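Local coordinates for glutathione uptake transporter (Shewanella oneidensis, PDB 4UVM), which probably couples the uptake of small peptides across the membrane to proton movement, as a major facilitator superfamily transporter of the POT family, at residues Q325-M329 with I393-M397. Residue numbers count along the deposited sequence, not the author numbering.
Sequences QANDM and IQLMM
Segment 325-329 begins on helix 321-326 and contains a type I beta turn from A326 to M329, marked by D328 N to Q325 O (3.2 Å) and a weak M329 N to A326 O (3.3 Å); M329 is extended (phi/psi -120/173). Segment 393-397 closes helix 372-396, probably membrane-spanning: M397 N still bonds I393 O (2.7 Å), but M397 is the first residue to leave helical phi/psi (-100/6). The nearest CA pairs are Q325-Q394 (7.5 Å) and M329-M397 (8.1 Å); the offset slips by one between them, and the segments are not parallel. Q325 and M397 give up most of the 260 Å² buried. With chi1 and chi2 both t, the Q325 side chain reaches straight across the gap; its NE2 donates to OE1 of Q394 (3.0 Å, N-H...O angle 152°) and also to the backbone O of V390, one turn back. Q394 leaves its backbone sideways, and chi1 t with chi2 p brings its OE1 to that donor. Q325 OE1 lies 3.8 Å from I393 CG2. M397 (chi1 p, chi2 and chi3 t) extends its thioether the opposite way, toward the turn: CE is 3.6 Å from O of Q325 and 3.7 Å from CB of D328, while SD sits 3.8 Å from CG of M329. M329 bends its end inward, CE 4.3 Å from CG2 of I393. A water links exposed D328 to Q394, donating to OD2 of D328 (3.0 Å) and weakly accepting from NE2 of Q394 (3.3 Å). The contact thus joins helix 321-326 and its turn to the end of helix 372-396 in the POT fold through one direct side-chain amide hydrogen bond, beside van der Waals contacts of M329, M397 and I393; helix 372-396 satisfies the Q325 donor twice.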
loop_
_atom_site.group_PDB
_atom_site.type_symbol
_atom_site.label_atom_id
_atom_site.label_comp_id
_atom_site.label_asym_id
_atom_site.label_seq_id
_atom_site.Cartn_x
_atom_site.Cartn_y
_atom_site.Cartn_z
ATOM N N GLN A 325 12.291 -0.389 17.313
ATOM C CA GLN A 325 12.048 0.128 18.651
ATOM C C GLN A 325 11.843 -1.009 19.645
ATOM O O GLN A 325 12.289 -0.933 20.787
ATOM C CB GLN A 325 10.834 1.062 18.660
ATOM C CG GLN A 325 10.586 1.743 19.997
ATOM C CD GLN A 325 9.291 2.530 20.025
ATOM O OE1 GLN A 325 8.211 1.963 20.189
ATOM N NE2 GLN A 325 9.394 3.844 19.866
ATOM N N ALA A 326 11.171 -2.066 19.202
ATOM C CA ALA A 326 10.869 -3.200 20.067
ATOM C C ALA A 326 12.132 -3.974 20.437
ATOM O O ALA A 326 12.155 -4.706 21.429
ATOM C CB ALA A 326 9.863 -4.120 19.397
ATOM N N ASN A 327 13.178 -3.809 19.632
ATOM C CA ASN A 327 14.463 -4.448 19.892
ATOM C C ASN A 327 15.119 -3.946 21.173
ATOM O O ASN A 327 15.906 -4.654 21.797
ATOM C CB ASN A 327 15.416 -4.226 18.715
ATOM C CG ASN A 327 15.035 -5.037 17.495
ATOM O OD1 ASN A 327 14.305 -6.024 17.593
ATOM N ND2 ASN A 327 15.543 -4.630 16.335
ATOM N N ASP A 328 14.797 -2.714 21.553
ATOM C CA ASP A 328 15.405 -2.084 22.716
ATOM C C ASP A 328 14.415 -1.968 23.866
ATOM O O ASP A 328 14.497 -1.051 24.680
ATOM C CB ASP A 328 15.951 -0.706 22.341
ATOM C CG ASP A 328 17.108 -0.790 21.364
ATOM O OD1 ASP A 328 17.282 -1.861 20.742
ATOM O OD2 ASP A 328 17.842 0.212 21.220
ATOM N N MET A 329 13.479 -2.907 23.925
ATOM C CA MET A 329 12.478 -2.930 24.982
ATOM C C MET A 329 12.580 -4.234 25.761
ATOM O O MET A 329 13.323 -5.135 25.374
ATOM C CB MET A 329 11.071 -2.759 24.406
ATOM C CG MET A 329 10.892 -1.501 23.572
ATOM S SD MET A 329 9.194 -1.271 23.013
ATOM C CE MET A 329 8.404 -0.742 24.532
ATOM N N ILE A 393 7.092 7.121 23.798
ATOM C CA ILE A 393 7.752 5.894 24.233
ATOM C C ILE A 393 9.250 5.951 23.942
ATOM O O ILE A 393 10.070 5.595 24.788
ATOM C CB ILE A 393 7.134 4.656 23.550
ATOM C CG1 ILE A 393 5.782 4.323 24.182
ATOM C CG2 ILE A 393 8.065 3.461 23.651
ATOM C CD1 ILE A 393 5.144 3.053 23.655
ATOM N N GLN A 394 9.597 6.419 22.748
ATOM C CA GLN A 394 10.993 6.575 22.361
ATOM C C GLN A 394 11.692 7.590 23.259
ATOM O O GLN A 394 12.831 7.382 23.671
ATOM C CB GLN A 394 11.098 7.002 20.897
ATOM C CG GLN A 394 12.499 6.917 20.329
ATOM C CD GLN A 394 13.035 5.502 20.323
ATOM O OE1 GLN A 394 12.272 4.540 20.240
ATOM N NE2 GLN A 394 14.352 5.367 20.418
ATOM N N LEU A 395 11.001 8.686 23.556
ATOM C CA LEU A 395 11.500 9.687 24.493
ATOM C C LEU A 395 11.633 9.103 25.891
ATOM O O LEU A 395 12.663 9.250 26.551
ATOM C CB LEU A 395 10.573 10.904 24.533
ATOM C CG LEU A 395 10.582 11.842 23.330
ATOM C CD1 LEU A 395 9.799 13.107 23.645
ATOM C CD2 LEU A 395 12.009 12.173 22.935
ATOM N N MET A 396 10.570 8.442 26.331
ATOM C CA MET A 396 10.508 7.876 27.667
ATOM C C MET A 396 11.537 6.765 27.859
ATOM O O MET A 396 12.053 6.573 28.959
ATOM C CB MET A 396 9.099 7.355 27.943
ATOM C CG MET A 396 8.920 6.742 29.307
ATOM S SD MET A 396 7.199 6.333 29.632
ATOM C CE MET A 396 6.447 7.957 29.523
ATOM N N MET A 397 11.856 6.046 26.787
ATOM C CA MET A 397 12.807 4.947 26.903
ATOM C C MET A 397 14.207 5.351 26.434
ATOM O O MET A 397 15.110 4.520 26.377
ATOM C CB MET A 397 12.306 3.717 26.135
ATOM C CG MET A 397 12.696 3.648 24.670
ATOM S SD MET A 397 12.200 2.069 23.947
ATOM C CE MET A 397 13.351 1.957 22.583
HETATM O O HOH W 1 16.084 2.572 20.935
#